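Local coordinates for GCN5-related N-acetyltransferase (Sphaerobacter thermophilus, PDB 3TT2), which probably transfers an acyl group from an acyl-coenzyme A donor to an acceptor substrate, as a two-domain member of the GCN5-related N-acetyltransferase superfamily, at residues R28-C33 / P41-E46; Q34-D39 / R94-G99. All blocks are in the same frame, centred on the assembly; numbering follows the deposited sequence.

Contact 1 (R28-C33 / P41-E46); sequences RLIAAC and PDASAE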
ATOM      1  N   ARG A  28     -11.184   6.987  15.338  1.00 98.30           N
ATOM      2  CA  ARG A  28     -11.607   8.376  15.372  1.00101.27           C
ATOM      3  C   ARG A  28     -10.445   9.345  15.238  1.00101.24           C
ATOM      4  O   ARG A  28     -10.590  10.429  14.681  1.00110.23           O
ATOM      5  CB  ARG A  28     -12.367   8.656  16.663  1.00104.78           C
ATOM      6  CG  ARG A  28     -13.556   7.732  16.871  1.00114.40           C
ATOM      7  CD  ARG A  28     -14.412   8.189  18.032  1.00126.70           C
ATOM      8  NE  ARG A  28     -13.724   8.077  19.314  1.00129.13           N
ATOM      9  CZ  ARG A  28     -13.958   7.116  20.201  1.00132.40           C
ATOM     10  NH1 ARG A  28     -14.870   6.183  19.947  1.00132.27           N
ATOM     11  NH2 ARG A  28     -13.284   7.093  21.345  1.00117.08           N
ATOM     12  N   LEU A  29      -9.291   8.960  15.758  1.00 90.33           N
ATOM     13  CA  LEU A  29      -8.109   9.788  15.607  1.00 93.72           C
ATOM     14  C   LEU A  29      -7.723   9.888  14.130  1.00 96.40           C
ATOM     15  O   LEU A  29      -7.408  10.967  13.630  1.00 96.59           O
ATOM     16  CB  LEU A  29      -6.955   9.230  16.438  1.00 89.12           C
ATOM     17  CG  LEU A  29      -5.533   9.606  16.021  1.00 85.76           C
ATOM     18  CD1 LEU A  29      -5.315  11.106  16.034  1.00 89.39           C
ATOM     19  CD2 LEU A  29      -4.536   8.927  16.939  1.00 85.55           C
ATOM     20  N   ILE A  30      -7.751   8.755  13.435  1.00 97.23           N
ATOM     21  CA  ILE A  30      -7.458   8.726  12.006  1.00 89.68           C
ATOM     22  C   ILE A  30      -8.502   9.527  11.254  1.00 95.43           C
ATOM     23  O   ILE A  30      -8.196  10.226  10.289  1.00 94.46           O
ATOM     24  CB  ILE A  30      -7.523   7.298  11.437  1.00 86.25           C
ATOM     25  CG1 ILE A  30      -6.765   6.310  12.324  1.00 84.62           C
ATOM     26  CG2 ILE A  30      -7.000   7.275  10.017  1.00 88.98           C
ATOM     27  CD1 ILE A  30      -5.352   6.693  12.568  1.00 80.77           C
ATOM     28  N   ALA A  31      -9.748   9.399  11.695  1.00 94.72           N
ATOM     29  CA  ALA A  31     -10.849  10.085  11.049  1.00 94.87           C
ATOM     30  C   ALA A  31     -10.660  11.592  11.159  1.00100.10           C
ATOM     31  O   ALA A  31     -10.813  12.319  10.179  1.00106.40           O
ATOM     32  CB  ALA A  31     -12.157   9.656  11.659  1.00 94.84           C
ATOM     33  N   ALA A  32     -10.308  12.053  12.354  1.00101.11           N
ATOM     34  CA  ALA A  32     -10.064  13.474  12.579  1.00105.45           C
ATOM     35  C   ALA A  32      -8.907  13.961  11.716  1.00 99.94           C
ATOM     36  O   ALA A  32      -8.938  15.080  11.199  1.00104.01           O
ATOM     37  CB  ALA A  32      -9.792  13.750  14.056  1.00107.30           C
ATOM     38  N   CYS A  33      -7.897  13.106  11.555  1.00 93.75           N
ATOM     39  CA  CYS A  33      -6.738  13.403  10.704  1.00 99.92           C
ATOM     40  C   CYS A  33      -7.066  13.404   9.208  1.00106.81           C
ATOM     41  O   CYS A  33      -6.662  14.318   8.483  1.00105.18           O
ATOM     42  CB  CYS A  33      -5.595  12.421  10.967  1.00 90.27           C
ATOM     43  SG  CYS A  33      -4.656  12.758  12.458  1.00113.71           S
ATOM     44  N   PRO A  41     -14.230  11.168   6.323  1.00148.43           N
ATOM     45  CA  PRO A  41     -13.962  10.241   7.423  1.00149.22           C
ATOM     46  C   PRO A  41     -14.468   8.829   7.126  1.00150.75           C
ATOM     47  O   PRO A  41     -15.524   8.419   7.606  1.00152.36           O
ATOM     48  CB  PRO A  41     -14.735  10.861   8.588  1.00155.77           C
ATOM     49  CG  PRO A  41     -14.785  12.314   8.259  1.00158.25           C
ATOM     50  CD  PRO A  41     -14.970  12.356   6.775  1.00155.50           C
ATOM     51  N   ASP A  42     -13.703   8.101   6.321  1.00150.05           N
ATOM     52  CA  ASP A  42     -13.992   6.708   6.025  1.00151.24           C
ATOM     53  C   ASP A  42     -13.727   5.838   7.251  1.00146.41           C
ATOM     54  O   ASP A  42     -14.459   4.889   7.511  1.00148.72           O
ATOM     55  CB  ASP A  42     -13.102   6.241   4.873  1.00150.70           C
ATOM     56  CG  ASP A  42     -13.485   4.876   4.349  1.00154.22           C
ATOM     57  OD1 ASP A  42     -14.428   4.253   4.882  1.00157.80           O
ATOM     58  OD2 ASP A  42     -12.825   4.421   3.393  1.00152.78           O
ATOM     59  N   ALA A  43     -12.700   6.201   8.017  1.00136.70           N
ATOM     60  CA  ALA A  43     -12.099   5.323   9.024  1.00126.56           C
ATOM     61  C   ALA A  43     -13.076   4.703  10.021  1.00133.54           C
ATOM     62  O   ALA A  43     -13.968   5.375  10.540  1.00139.04           O
ATOM     63  CB  ALA A  43     -11.002   6.052   9.759  1.00116.16           C
ATOM     64  N   SER A  44     -12.899   3.407  10.270  1.00130.62           N
ATOM     65  CA  SER A  44     -13.710   2.670  11.235  1.00125.56           C
ATOM     66  C   SER A  44     -12.805   1.802  12.103  1.00120.47           C
ATOM     67  O   SER A  44     -11.710   1.427  11.686  1.00116.31           O
ATOM     68  CB  SER A  44     -14.738   1.790  10.518  1.00122.20           C
ATOM     69  OG  SER A  44     -14.111   0.742   9.797  1.00117.33           O
ATOM     70  N   ALA A  45     -13.259   1.489  13.312  1.00121.89           N
ATOM     71  CA  ALA A  45     -12.518   0.605  14.200  1.00121.16           C
ATOM     72  C   ALA A  45     -12.366  -0.761  13.553  1.00120.86           C
ATOM     73  O   ALA A  45     -11.386  -1.462  13.783  1.00117.33           O
ATOM     74  CB  ALA A  45     -13.223   0.476  15.527  1.00127.26           C
ATOM     75  N   GLU A  46     -13.348  -1.125  12.738  1.00120.27           N
ATOM     76  CA  GLU A  46     -13.315  -2.362  11.985  1.00118.85           C
ATOM     77  C   GLU A  46     -12.067  -2.474  11.110  1.00123.24           C
ATOM     78  O   GLU A  46     -11.430  -3.529  11.060  1.00126.04           O
ATOM     79  CB  GLU A  46     -14.546  -2.435  11.110  1.00123.83           C
ATOM     80  CG  GLU A  46     -14.694  -3.733  10.385  1.00131.93           C
ATOM     81  CD  GLU A  46     -15.986  -3.799   9.604  1.00142.38           C
ATOM     82  OE1 GLU A  46     -17.053  -3.452  10.169  1.00147.65           O
ATOM     83  OE2 GLU A  46     -15.931  -4.188   8.419  1.00143.81           O
TER

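Contact 2 (Q34-D39 / R94-G99); sequences QEADGD and RFRGMG. With SO4 (sulfate ion), chain I.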
ATOM      1  N   GLN A  34      -7.783  12.377   8.748  1.00109.70           N
ATOM      2  CA  GLN A  34      -8.117  12.270   7.329  1.00106.08           C
ATOM      3  C   GLN A  34      -9.136  13.329   6.950  1.00107.10           C
ATOM      4  O   GLN A  34      -9.280  13.676   5.782  1.00 87.09           O
ATOM      5  CB  GLN A  34      -8.611  10.864   6.963  1.00107.15           C
ATOM      6  CG  GLN A  34      -9.937  10.463   7.567  1.00115.06           C
ATOM      7  CD  GLN A  34     -10.329   9.051   7.180  1.00119.41           C
ATOM      8  OE1 GLN A  34     -11.304   8.501   7.687  1.00126.17           O
ATOM      9  NE2 GLN A  34      -9.566   8.457   6.275  1.00114.42           N
ATOM     10  N   GLU A  35      -9.822  13.865   7.950  1.00111.59           N
ATOM     11  CA  GLU A  35     -10.731  14.963   7.701  1.00115.77           C
ATOM     12  C   GLU A  35      -9.995  16.258   7.386  1.00117.10           C
ATOM     13  O   GLU A  35     -10.382  16.983   6.471  1.00123.37           O
ATOM     14  CB  GLU A  35     -11.699  15.163   8.863  1.00122.49           C
ATOM     15  CG  GLU A  35     -12.527  16.442   8.756  1.00137.19           C
ATOM     16  CD  GLU A  35     -13.367  16.532   7.479  1.00149.41           C
ATOM     17  OE1 GLU A  35     -13.453  15.541   6.717  1.00150.96           O
ATOM     18  OE2 GLU A  35     -13.958  17.609   7.238  1.00156.68           O
ATOM     19  N   ALA A  36      -8.935  16.549   8.132  1.00113.72           N
ATOM     20  CA  ALA A  36      -8.172  17.777   7.908  1.00115.95           C
ATOM     21  C   ALA A  36      -7.521  17.813   6.520  1.00122.42           C
ATOM     22  O   ALA A  36      -7.418  18.874   5.901  1.00130.13           O
ATOM     23  CB  ALA A  36      -7.134  17.973   8.995  1.00108.01           C
ATOM     24  N   ASP A  37      -7.100  16.651   6.028  1.00117.83           N
ATOM     25  CA  ASP A  37      -6.476  16.562   4.714  1.00116.07           C
ATOM     26  C   ASP A  37      -7.501  16.795   3.606  1.00117.73           C
ATOM     27  O   ASP A  37      -7.144  16.929   2.436  1.00124.47           O
ATOM     28  CB  ASP A  37      -5.810  15.196   4.515  1.00118.96           C
ATOM     29  CG  ASP A  37      -4.844  14.829   5.639  1.00120.20           C
ATOM     30  OD1 ASP A  37      -4.406  15.731   6.387  1.00126.94           O
ATOM     31  OD2 ASP A  37      -4.518  13.627   5.767  1.00112.35           O
ATOM     32  N   GLY A  38      -8.776  16.830   3.974  1.00111.18           N
ATOM     33  CA  GLY A  38      -9.829  17.047   3.004  1.00115.05           C
ATOM     34  C   GLY A  38     -10.540  15.767   2.612  1.00120.96           C
ATOM     35  O   GLY A  38     -11.490  15.784   1.826  1.00130.84           O
ATOM     36  N   ASP A  39     -10.076  14.648   3.150  1.00115.48           N
ATOM     37  CA  ASP A  39     -10.723  13.376   2.877  1.00120.47           C
ATOM     38  C   ASP A  39     -11.962  13.196   3.730  1.00128.54           C
ATOM     39  O   ASP A  39     -12.100  13.809   4.788  1.00133.26           O
ATOM     40  CB  ASP A  39      -9.757  12.218   3.085  1.00121.47           C
ATOM     41  CG  ASP A  39      -8.411  12.493   2.484  1.00125.94           C
ATOM     42  OD1 ASP A  39      -8.283  13.495   1.749  1.00128.75           O
ATOM     43  OD2 ASP A  39      -7.465  11.718   2.736  1.00126.19           O
ATOM     44  N   ARG A  94      -6.072  18.889  16.735  1.00112.05           N
ATOM     45  CA  ARG A  94      -6.020  19.820  17.854  1.00118.59           C
ATOM     46  C   ARG A  94      -4.631  19.888  18.501  1.00117.43           C
ATOM     47  O   ARG A  94      -4.262  20.900  19.123  1.00121.01           O
ATOM     48  CB  ARG A  94      -7.036  19.401  18.904  1.00121.09           C
ATOM     49  CG  ARG A  94      -6.756  18.021  19.478  1.00118.12           C
ATOM     50  CD  ARG A  94      -7.798  17.621  20.494  1.00125.19           C
ATOM     51  NE  ARG A  94      -9.131  17.557  19.907  1.00128.65           N
ATOM     52  CZ  ARG A  94     -10.252  17.536  20.616  1.00138.25           C
ATOM     53  NH1 ARG A  94     -11.426  17.476  19.997  1.00143.03           N
ATOM     54  NH2 ARG A  94     -10.197  17.579  21.943  1.00141.54           N
ATOM     55  N   PHE A  95      -3.881  18.796  18.375  1.00106.95           N
ATOM     56  CA  PHE A  95      -2.612  18.652  19.076  1.00107.80           C
ATOM     57  C   PHE A  95      -1.382  19.016  18.241  1.00112.98           C
ATOM     58  O   PHE A  95      -0.249  18.855  18.700  1.00116.73           O
ATOM     59  CB  PHE A  95      -2.467  17.241  19.646  1.00104.69           C
ATOM     60  CG  PHE A  95      -3.483  16.896  20.699  1.00103.80           C
ATOM     61  CD1 PHE A  95      -3.726  17.747  21.766  1.00112.41           C
ATOM     62  CD2 PHE A  95      -4.203  15.715  20.618  1.00101.57           C
ATOM     63  CE1 PHE A  95      -4.668  17.426  22.740  1.00114.90           C
ATOM     64  CE2 PHE A  95      -5.145  15.385  21.583  1.00108.65           C
ATOM     65  CZ  PHE A  95      -5.378  16.240  22.647  1.00113.64           C
ATOM     66  N   ARG A  96      -1.596  19.479  17.011  1.00115.90           N
ATOM     67  CA  ARG A  96      -0.480  19.845  16.135  1.00116.48           C
ATOM     68  C   ARG A  96       0.344  21.017  16.707  1.00122.06           C
ATOM     69  O   ARG A  96      -0.209  21.939  17.319  1.00128.87           O
ATOM     70  CB  ARG A  96      -0.978  20.184  14.721  1.00115.42           C
ATOM     71  CG  ARG A  96      -2.294  19.513  14.306  1.00114.40           C
ATOM     72  CD  ARG A  96      -2.119  18.143  13.624  1.00105.55           C
ATOM     73  NE  ARG A  96      -2.364  18.181  12.170  1.00104.61           N
ATOM     74  CZ  ARG A  96      -3.021  17.247  11.472  1.00102.42           C
ATOM     75  NH1 ARG A  96      -3.533  16.180  12.076  1.00100.17           N
ATOM     76  NH2 ARG A  96      -3.170  17.375  10.159  1.00102.82           N
ATOM     77  N   GLY A  97       1.660  20.974  16.512  1.00118.67           N
ATOM     78  CA  GLY A  97       2.535  22.037  16.974  1.00126.70           C
ATOM     79  C   GLY A  97       2.866  21.910  18.447  1.00133.77           C
ATOM     80  O   GLY A  97       3.288  22.878  19.088  1.00138.83           O
HETATM   81  N   MSE A  98       2.613  20.733  19.007  1.00129.91           N
HETATM   82  CA  MSE A  98       3.014  20.448  20.387  1.00124.30           C
HETATM   83  C   MSE A  98       4.308  19.644  20.552  1.00112.65           C
HETATM   84  O   MSE A  98       4.716  19.331  21.673  1.00107.98           O
HETATM   85  CB  MSE A  98       1.874  19.786  21.148  1.00121.58           C
HETATM   86  CG  MSE A  98       0.613  20.615  21.167  1.00124.21           C
HETATM   87 SE   MSE A  98      -0.670  19.897  22.431  0.71118.71          SE
HETATM   88  CE  MSE A  98       0.319  20.216  24.079  1.00141.48           C
ATOM     89  N   GLY A  99       4.927  19.284  19.437  1.00108.54           N
ATOM     90  CA  GLY A  99       6.098  18.427  19.468  1.00107.59           C
ATOM     91  C   GLY A  99       5.729  16.957  19.357  1.00101.93           C
ATOM     92  O   GLY A  99       6.599  16.086  19.388  1.00 96.05           O
TER
HETATM   93  S   SO4 I 338       5.103  19.022  15.932  1.00107.75           S
HETATM   94  O1  SO4 I 338       6.273  19.672  15.321  1.00 97.93           O
HETATM   95  O2  SO4 I 338       3.997  18.862  14.977  1.00108.12           O
HETATM   96  O3  SO4 I 338       5.498  17.713  16.439  1.00104.71           O
HETATM   97  O4  SO4 I 338       4.603  19.803  17.060  1.00115.33           O

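Contact 1 (R28-C33 / P41-E46)
Ala31 and Ala43 meet methyl to methyl where the first helix of the N-terminal GNAT domain, 23-36, packs against the loop that leads into the next helix, 45-51. Residues 28-33 are fully helical, whereas 41-46 pass beside the helix as an irregular loop and become helical only from Ala45 onward. The connection is thus a helix-loop-helix turn on the protein surface, held across these two segments by apolar contacts.

Ala31 contributes the most surface. Its CB lies 4.2 Å from Ala43 CB and also 4.2 Å from Pro41 CB, so a single methyl is approached from two directions by residues two apart in the loop. A methyl suits the close approach of the backbones here, where Ala31 CA and Pro41 CA are 4.8 Å apart. Pro41 touches with CB, while its CG stands further off, about 5.0 Å from Ala31 CB. A proline fits here because its ring fixes its own phi and offers a hydrocarbon side to the helix.

Ala43 directs its methyl straight at the helix and sets it over the backbone between two residues, with CB 4.1 Å from Ala31 N. On the further side it reaches Ile30, whose CB is 4.1 Å from Ala43 CB. Ile30 divides its branches: CG1 lies beside the backbone N (chi1 -47°) and carries CD1 away from the loop, while the side chain also packs on Tyr90 of strand 84-91. Beyond the touching residues, Ser44 is the N-cap of helix 45-51, with OG accepting a bond from Glu47 N. The branch of Ile30 left near the loop is CG2, 4.2 Å from Ala43 CB.

Contact 2 (Q34-D39 / R94-G99)
Arg96 NH2 reaches across to the C-terminal end of helix 23-36, where it lies 4.2 Å from Ala36 CB and 4.3 Å from Asp37 OD1. Asp37 OD1 sits at the edge of the guanidinium, near its plane, but too far for a salt bridge; the Ala36 methyl approaches obliquely. The long arginine chain, bent at chi2 (-90°) and chi3 (-106°), spans a gap across which the nearest pair of CA atoms, Ala36 and Arg94, is still 10.4 Å apart.

Further out, Arg96 NH1 donates to Val91 O, and NE pairs with the sulfonate of a bound MES molecule. Asp37 is followed by Gly38, whose positive phi suits the Schellman motif that ends the helix, and Asp37 O bonds to Ser134 OG.

Arg96 and Gly99 are the first residue and the first glycine of the Gln/Arg-x-x-Gly-x-Gly/Ala signature of GNAT proteins, the loop that in relatives binds the pyrophosphate of acetyl-coenzyme A. A sulfate lies there, hydrogen-bonded to Thr102 N and at Gly99 N, where the modelled distance is doubtfully short. Across the contact, then, Asp37 and Arg96 probably attract each other weakly through charge, while firmer bonds elsewhere fix the guanidinium.

Helix 23-36 is common to both contacts: contact 1 uses its middle turns and contact 2 its C-terminal end, with centres about 12 Å apart. Along the chain the segments alternate, 28-33, 34-39, 41-46 and then 94-99, the last following strand 84-91 and preceding helix 100-115. They also touch directly, for Gln34 OE1 of contact 2 probably accepts a hydrogen bond from Ala43 N of contact 1, at 2.7 Å. All four segments fall in the N-terminal GNAT region. One helix therefore connects the loop before helix 45-51, local in sequence, with the probable cofactor-binding loop, which is remote in sequence.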